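Local coordinates for protein YPL144W (Saccharomyces cerevisiae, PDB 2Z5B) that helps assemble the yeast 20S proteasome, promoting formation of its alpha-ring as a heterodimer with the chaperone IRC25, at residues L5-S10 / L30-R35; Y62-P67 / I86-T91; T105-R110 / K140-L145. All coordinates share one frame; numbering follows the deposited sequence.

Contact 1 (L5-S10 / L30-R35); sequences LVKTIS and LPADDR
K7 and L30 face each other as an antiparallel hydrogen-bonded pair: K7 N reaches L30 O and L30 N returns to K7 O, both at 2.8 Å. The neighbouring pair toward the N terminus of strand 6-13, V6 and P31, is non-hydrogen-bonded, with CA atoms only 4.4 Å apart, and V6 CA lies 3.2 Å from L30 O in a CA-H...O contact. A third bond, A32 N to L5 O at 2.9 Å, is straight at hydrogen (175°), yet its donor sits well above the carbonyl plane. The K7-L30 bonds join strands 6-13 and 24-31 at the open end of a beta hairpin, at one margin of the mixed sheet; A32-L5 continues the pairing just past their ends. D33 OD2, 3.7 Å from L5 O, is buried here without a polar partner. K7 turns at chi2 (-87°), which places CD 3.7 Å from L30 O and near A32 CA. I9 CG1 is set between backbone N and carbonyl carbon (chi1 59°), and its CD1 meets L30 CD1 at 3.9 Å. Behind L30 stands helix 134-149, with L145 and E148 against its side chain. The other chain, YLR021W, packs N45 and G46 on L5 and V6, and its E26 accepts a hydrogen bond from L5 N.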
# COMPACT_ATOMS: atom_id res chain seq x y z
N LEU A 5 -4.72 0.76 -17.17
CA LEU A 5 -6.00 0.85 -16.46
C LEU A 5 -5.93 1.65 -15.17
O LEU A 5 -6.95 2.09 -14.65
CB LEU A 5 -6.53 -0.55 -16.15
CG LEU A 5 -6.89 -1.40 -17.36
CD1 LEU A 5 -6.76 -2.87 -16.99
CD2 LEU A 5 -8.29 -1.07 -17.85
N VAL A 6 -4.72 1.81 -14.64
CA VAL A 6 -4.50 2.58 -13.42
C VAL A 6 -3.37 3.57 -13.67
O VAL A 6 -2.58 3.37 -14.59
CB VAL A 6 -4.17 1.68 -12.19
CG1 VAL A 6 -5.41 0.95 -11.74
CG2 VAL A 6 -3.06 0.68 -12.49
N LYS A 7 -3.32 4.64 -12.89
CA LYS A 7 -2.15 5.52 -12.89
C LYS A 7 -1.92 6.14 -11.52
O LYS A 7 -2.87 6.32 -10.74
CB LYS A 7 -2.29 6.62 -13.94
CG LYS A 7 -3.00 7.86 -13.48
CD LYS A 7 -4.48 7.77 -13.67
CE LYS A 7 -5.00 9.11 -14.12
NZ LYS A 7 -4.73 9.30 -15.58
N THR A 8 -0.68 6.47 -11.22
CA THR A 8 -0.47 7.25 -10.01
C THR A 8 0.08 8.61 -10.30
O THR A 8 0.85 8.82 -11.26
CB THR A 8 0.19 6.47 -8.79
OG1 THR A 8 1.42 7.06 -8.35
CG2 THR A 8 0.32 5.03 -9.03
N ILE A 9 -0.39 9.55 -9.49
CA ILE A 9 -0.01 10.93 -9.63
C ILE A 9 0.56 11.41 -8.29
O ILE A 9 0.20 10.88 -7.23
CB ILE A 9 -1.22 11.76 -10.08
CG1 ILE A 9 -2.37 11.64 -9.06
CG2 ILE A 9 -1.72 11.26 -11.46
CD1 ILE A 9 -3.50 12.58 -9.33
N SER A 10 1.46 12.39 -8.37
CA SER A 10 2.03 13.05 -7.19
C SER A 10 1.58 14.50 -7.28
O SER A 10 1.72 15.14 -8.34
CB SER A 10 3.56 12.99 -7.20
OG SER A 10 4.04 11.68 -6.92
N LEU A 30 -5.09 5.78 -9.09
CA LEU A 30 -6.43 6.01 -9.60
C LEU A 30 -6.72 5.19 -10.85
O LEU A 30 -5.81 4.95 -11.65
CB LEU A 30 -6.58 7.51 -9.95
CG LEU A 30 -6.34 8.56 -8.86
CD1 LEU A 30 -6.34 9.95 -9.44
CD2 LEU A 30 -7.42 8.44 -7.78
N PRO A 31 -7.99 4.76 -11.03
CA PRO A 31 -8.42 4.23 -12.33
C PRO A 31 -8.20 5.27 -13.40
O PRO A 31 -8.51 6.45 -13.18
CB PRO A 31 -9.93 4.00 -12.14
CG PRO A 31 -10.30 4.80 -10.92
CD PRO A 31 -9.09 4.76 -10.04
N ALA A 32 -7.64 4.86 -14.54
CA ALA A 32 -7.38 5.77 -15.66
C ALA A 32 -8.68 6.11 -16.38
O ALA A 32 -8.82 7.21 -16.95
CB ALA A 32 -6.40 5.17 -16.62
N ASP A 33 -9.61 5.16 -16.33
CA ASP A 33 -10.92 5.27 -16.97
C ASP A 33 -11.95 5.11 -15.87
O ASP A 33 -11.93 4.13 -15.13
CB ASP A 33 -11.08 4.16 -18.01
CG ASP A 33 -10.94 2.75 -17.42
OD1 ASP A 33 -11.71 1.86 -17.84
OD2 ASP A 33 -10.07 2.53 -16.53
N ASP A 34 -12.87 6.07 -15.75
CA ASP A 34 -13.71 6.06 -14.57
C ASP A 34 -15.20 6.34 -14.72
O ASP A 34 -15.63 7.41 -15.17
CB ASP A 34 -13.12 6.98 -13.49
CG ASP A 34 -13.07 8.42 -13.92
OD1 ASP A 34 -12.34 8.72 -14.89
OD2 ASP A 34 -13.77 9.24 -13.30
N ARG A 35 -15.97 5.31 -14.37
CA ARG A 35 -17.26 5.49 -13.73
C ARG A 35 -17.07 4.91 -12.32
O ARG A 35 -15.98 5.01 -11.75
CB ARG A 35 -18.39 4.80 -14.50
CG ARG A 35 -18.91 5.62 -15.69
CD ARG A 35 -20.42 5.49 -15.85
NE ARG A 35 -20.93 6.33 -16.93
CZ ARG A 35 -21.34 7.59 -16.79
NH1 ARG A 35 -21.31 8.18 -15.60
NH2 ARG A 35 -21.78 8.26 -17.85

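Contact 2 (Y62-P67 / I86-T91); sequences YYYAIP and IPLLDT
Y62 and Y64 pair antiparallel with L89 and I86, but the register slips by one residue at a classic beta bulge, where L88 and L89 both face Y62. Y62 O takes two amides there: L88 N at 2.6 Å, tilted somewhat from the carbonyl plane and bent at hydrogen (141°), and L89 N at 3.0 Å, in plane on a lone pair. Y62 N bonds to L89 O, and beyond the bulge Y64 and I86 exchange a regular pair of bonds.

On one face of the sheet the ring of Y63 lies over the I86-P87 peptide. I86 C is 3.5 Å from the ring plane, over its centre, while P87 N is offset toward the rim; Y63 OH reaches P87 CD at 3.5 Å. The Y63 and P87 side chains lie side by side, pointing the same way. Y62 and Y64 occupy the other face. L88 touches both: its CG is 3.7 Å from Y64 CB, and its CB meets Y62 CD2 at 3.9 Å as the side chains cross. Y62 CB also packs on L89 CB.

The face bearing Y62 and Y64 looks to the YLR021W chain of the heterodimer: Y62 OH hydrogen-bonds S144 OG of that chain, and L88 O bonds to its K100 NZ. Y63, on the opposite face, packs against R101 and A104 of helix 94-111. Within this chain, strand 58-67 lies between the outer strand 83-87 and strand 115-121, whose V117 shares backbone hydrogen bonding with Y63.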
# COMPACT_ATOMS: atom_id res chain seq x y z
N TYR A 62 -3.38 3.09 7.96
CA TYR A 62 -3.75 2.58 6.62
C TYR A 62 -5.18 2.12 6.77
O TYR A 62 -5.45 1.19 7.55
CB TYR A 62 -2.89 1.37 6.24
CG TYR A 62 -2.93 0.95 4.77
CD1 TYR A 62 -3.14 1.89 3.74
CD2 TYR A 62 -2.70 -0.37 4.41
CE1 TYR A 62 -3.14 1.50 2.41
CE2 TYR A 62 -2.69 -0.77 3.07
CZ TYR A 62 -2.90 0.17 2.08
OH TYR A 62 -2.91 -0.21 0.74
N TYR A 63 -6.10 2.79 6.08
CA TYR A 63 -7.53 2.55 6.26
C TYR A 63 -8.17 2.10 4.95
O TYR A 63 -7.85 2.65 3.92
CB TYR A 63 -8.23 3.83 6.72
CG TYR A 63 -9.36 3.54 7.69
CD1 TYR A 63 -10.64 3.20 7.23
CD2 TYR A 63 -9.15 3.59 9.05
CE1 TYR A 63 -11.67 2.90 8.15
CE2 TYR A 63 -10.17 3.33 9.96
CZ TYR A 63 -11.42 2.97 9.50
OH TYR A 63 -12.41 2.71 10.42
N TYR A 64 -9.08 1.13 5.02
CA TYR A 64 -9.78 0.60 3.86
C TYR A 64 -11.29 0.83 3.95
O TYR A 64 -11.86 0.61 5.02
CB TYR A 64 -9.51 -0.90 3.77
CG TYR A 64 -10.21 -1.61 2.63
CD1 TYR A 64 -9.87 -1.35 1.31
CD2 TYR A 64 -11.21 -2.57 2.88
CE1 TYR A 64 -10.50 -1.99 0.26
CE2 TYR A 64 -11.85 -3.22 1.80
CZ TYR A 64 -11.46 -2.93 0.51
OH TYR A 64 -12.08 -3.54 -0.57
N ALA A 65 -11.92 1.23 2.84
CA ALA A 65 -13.39 1.25 2.74
C ALA A 65 -13.88 0.80 1.37
O ALA A 65 -13.17 0.91 0.38
CB ALA A 65 -13.95 2.63 3.06
N ILE A 66 -15.12 0.30 1.33
CA ILE A 66 -15.72 -0.21 0.12
C ILE A 66 -17.25 -0.11 0.28
O ILE A 66 -17.76 -0.28 1.39
CB ILE A 66 -15.22 -1.69 -0.16
CG1 ILE A 66 -15.77 -2.24 -1.49
CG2 ILE A 66 -15.53 -2.63 1.02
CD1 ILE A 66 -15.13 -3.55 -1.96
N PRO A 67 -17.98 0.20 -0.82
CA PRO A 67 -19.44 0.17 -0.74
C PRO A 67 -19.90 -1.24 -0.39
O PRO A 67 -19.38 -2.20 -0.97
CB PRO A 67 -19.89 0.56 -2.15
CG PRO A 67 -18.69 1.27 -2.76
CD PRO A 67 -17.51 0.59 -2.16
N ILE A 86 -12.58 -0.37 7.60
CA ILE A 86 -11.78 -0.87 8.70
C ILE A 86 -10.32 -0.40 8.60
O ILE A 86 -9.79 -0.26 7.49
CB ILE A 86 -11.86 -2.44 8.79
CG1 ILE A 86 -11.63 -2.92 10.22
CG2 ILE A 86 -10.92 -3.14 7.79
CD1 ILE A 86 -12.44 -4.17 10.60
N PRO A 87 -9.69 -0.15 9.77
CA PRO A 87 -8.25 0.08 9.77
C PRO A 87 -7.48 -1.18 9.37
O PRO A 87 -7.69 -2.26 9.94
CB PRO A 87 -7.94 0.45 11.23
CG PRO A 87 -9.10 0.02 12.03
CD PRO A 87 -10.28 -0.04 11.12
N LEU A 88 -6.61 -1.04 8.38
CA LEU A 88 -5.71 -2.14 8.01
C LEU A 88 -4.42 -2.06 8.83
O LEU A 88 -3.89 -3.07 9.26
CB LEU A 88 -5.44 -2.13 6.51
CG LEU A 88 -6.67 -2.30 5.60
CD1 LEU A 88 -6.24 -2.49 4.17
CD2 LEU A 88 -7.55 -3.47 6.03
N LEU A 89 -3.92 -0.85 9.04
CA LEU A 89 -2.89 -0.64 10.04
C LEU A 89 -3.43 0.43 10.96
O LEU A 89 -3.54 1.59 10.56
CB LEU A 89 -1.56 -0.18 9.40
CG LEU A 89 -0.39 0.03 10.39
CD1 LEU A 89 0.11 -1.29 10.93
CD2 LEU A 89 0.75 0.79 9.76
N ASP A 90 -3.83 0.03 12.16
CA ASP A 90 -4.49 0.94 13.10
C ASP A 90 -3.49 1.86 13.80
O ASP A 90 -2.29 1.58 13.82
CB ASP A 90 -5.30 0.12 14.13
CG ASP A 90 -6.50 0.87 14.68
OD1 ASP A 90 -6.67 2.07 14.35
OD2 ASP A 90 -7.29 0.26 15.44
N THR A 91 -3.98 2.98 14.32
CA THR A 91 -3.19 3.85 15.19
C THR A 91 -3.93 4.04 16.51
O THR A 91 -5.16 4.00 16.54
CB THR A 91 -2.90 5.25 14.56
OG1 THR A 91 -2.28 6.11 15.54
CG2 THR A 91 -4.17 5.93 14.06

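Contact 3 (T105-R110 / K140-L145); sequences TIISER and KCLDLL
The end of L142, in segment 140-145 of helix 134-149, touches I106, I107 and R110 of helix 94-111. Its CB carries CG anti to the carbonyl carbon (chi1 -79°), and at CG the side chain forks; both methyls touch I106, and CD2 also reaches R110 and I107. CD1 meets the I106 branch methyl CG2 at 3.7 Å, the two side chains crossing at about a right angle. CD2 lies 4.1 Å from the same CG2 and also touches the aliphatic start of R110, with CB and CG each 4.0 Å away. It approaches I107 CG1 as well, at 4.1 Å, while the I107 and L142 side chains slide past each other in opposite directions.

This apolar interface joins two helices that pack on the same side of the mixed sheet in an alpha/beta sandwich. Their short segments run in roughly the same direction, at 35° to one another, with axes 10.7 Å apart; that wide separation is bridged mainly by leucine and isoleucine side chains.

I107, next to I106, meets L145, about a turn beyond L142. Their side chains also cross at about a right angle. The L145 CD1 methyl meets I107 CD1 at 3.6 Å, I107 CG1 at 3.8 Å and, less closely, I107 CG2. Toward the sheet, I107 rests on I41 and L43 of strand 41-47, where C141 joins it on L43. F111, following R110 in helix 94-111, packs against both L142 and L145.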
# COMPACT_ATOMS: atom_id res chain seq x y z
N THR A 105 -13.68 6.55 3.95
CA THR A 105 -15.13 6.37 3.90
C THR A 105 -15.79 7.38 2.97
O THR A 105 -16.63 7.01 2.15
CB THR A 105 -15.77 6.43 5.31
OG1 THR A 105 -15.08 5.51 6.18
CG2 THR A 105 -17.24 5.97 5.26
N ILE A 106 -15.42 8.65 3.09
CA ILE A 106 -15.99 9.68 2.24
C ILE A 106 -15.58 9.51 0.76
O ILE A 106 -16.41 9.68 -0.15
CB ILE A 106 -15.70 11.11 2.76
CG1 ILE A 106 -16.42 11.35 4.09
CG2 ILE A 106 -16.19 12.17 1.76
CD1 ILE A 106 -15.69 12.30 5.03
N ILE A 107 -14.32 9.16 0.52
CA ILE A 107 -13.87 8.91 -0.85
C ILE A 107 -14.65 7.75 -1.47
O ILE A 107 -15.14 7.86 -2.59
CB ILE A 107 -12.35 8.66 -0.96
CG1 ILE A 107 -11.58 9.93 -0.59
CG2 ILE A 107 -11.97 8.22 -2.38
CD1 ILE A 107 -10.09 9.71 -0.40
N SER A 108 -14.78 6.65 -0.72
CA SER A 108 -15.50 5.48 -1.20
C SER A 108 -16.97 5.82 -1.52
O SER A 108 -17.48 5.43 -2.57
CB SER A 108 -15.40 4.35 -0.19
OG SER A 108 -15.99 3.17 -0.70
N GLU A 109 -17.63 6.54 -0.62
CA GLU A 109 -18.99 7.04 -0.89
C GLU A 109 -19.01 7.94 -2.12
O GLU A 109 -19.83 7.74 -3.03
CB GLU A 109 -19.55 7.78 0.34
CG GLU A 109 -19.96 6.86 1.46
CD GLU A 109 -20.31 7.58 2.75
OE1 GLU A 109 -19.40 8.20 3.35
OE2 GLU A 109 -21.49 7.48 3.19
N ARG A 110 -18.11 8.91 -2.16
CA ARG A 110 -18.13 9.90 -3.22
C ARG A 110 -18.00 9.27 -4.60
O ARG A 110 -18.66 9.69 -5.54
CB ARG A 110 -17.04 10.97 -2.98
CG ARG A 110 -17.04 12.13 -3.96
CD ARG A 110 -18.42 12.80 -4.10
NE ARG A 110 -18.42 13.90 -5.06
CZ ARG A 110 -18.42 13.76 -6.39
NH1 ARG A 110 -18.42 12.55 -6.94
NH2 ARG A 110 -18.41 14.83 -7.17
N LYS A 140 -10.34 19.22 0.21
CA LYS A 140 -9.28 19.43 -0.77
C LYS A 140 -8.90 18.12 -1.45
O LYS A 140 -8.57 18.11 -2.64
CB LYS A 140 -8.04 20.09 -0.17
CG LYS A 140 -8.25 21.57 0.28
CD LYS A 140 -8.77 22.50 -0.82
CE LYS A 140 -7.64 23.25 -1.51
NZ LYS A 140 -8.11 24.38 -2.38
N CYS A 141 -8.96 17.02 -0.70
CA CYS A 141 -8.64 15.72 -1.29
C CYS A 141 -9.75 15.25 -2.22
O CYS A 141 -9.48 14.69 -3.27
CB CYS A 141 -8.32 14.68 -0.22
SG CYS A 141 -6.68 14.92 0.55
N LEU A 142 -11.00 15.49 -1.83
CA LEU A 142 -12.14 15.22 -2.70
C LEU A 142 -12.08 16.01 -4.01
O LEU A 142 -12.30 15.46 -5.10
CB LEU A 142 -13.44 15.54 -1.98
CG LEU A 142 -13.96 14.52 -0.98
CD1 LEU A 142 -15.35 14.93 -0.55
CD2 LEU A 142 -14.00 13.13 -1.63
N ASP A 143 -11.82 17.31 -3.89
CA ASP A 143 -11.62 18.19 -5.02
C ASP A 143 -10.56 17.71 -6.00
O ASP A 143 -10.79 17.66 -7.21
CB ASP A 143 -11.24 19.57 -4.52
CG ASP A 143 -12.38 20.51 -4.54
OD1 ASP A 143 -13.46 20.14 -4.02
OD2 ASP A 143 -12.20 21.61 -5.10
N LEU A 144 -9.40 17.36 -5.46
CA LEU A 144 -8.32 16.85 -6.28
C LEU A 144 -8.75 15.61 -7.04
O LEU A 144 -8.57 15.54 -8.25
CB LEU A 144 -7.10 16.56 -5.39
CG LEU A 144 -5.89 15.94 -6.09
CD1 LEU A 144 -5.36 16.90 -7.17
CD2 LEU A 144 -4.82 15.65 -5.06
N LEU A 145 -9.33 14.65 -6.33
CA LEU A 145 -9.81 13.39 -6.88
C LEU A 145 -10.90 13.54 -7.94
O LEU A 145 -10.87 12.84 -8.95
CB LEU A 145 -10.28 12.46 -5.75
CG LEU A 145 -9.14 11.96 -4.85
CD1 LEU A 145 -9.67 11.20 -3.64
CD2 LEU A 145 -8.14 11.12 -5.64

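Overall arrangement
From the N terminus, contact 1 closes the first hairpin, joining strand 6-13 to strand 24-31 at one margin of the sheet. The chain then adds strand 41-47 before contact 2 closes the next excursion, between strand 58-67 and the opposite outer strand 83-87. Helix 94-111 follows, and contact 3 brings helix 134-149 back to it after strand 115-121 has entered the sheet. The three closures are in series, neither nested nor crossed. Contacts 1 and 2, with centres 21 Å apart, do not touch, but contact 3 meets both: L145 packs on L30, and T105 and S108 pack on residues 65-67. The helix pair thus ties the two sides of the sheet together.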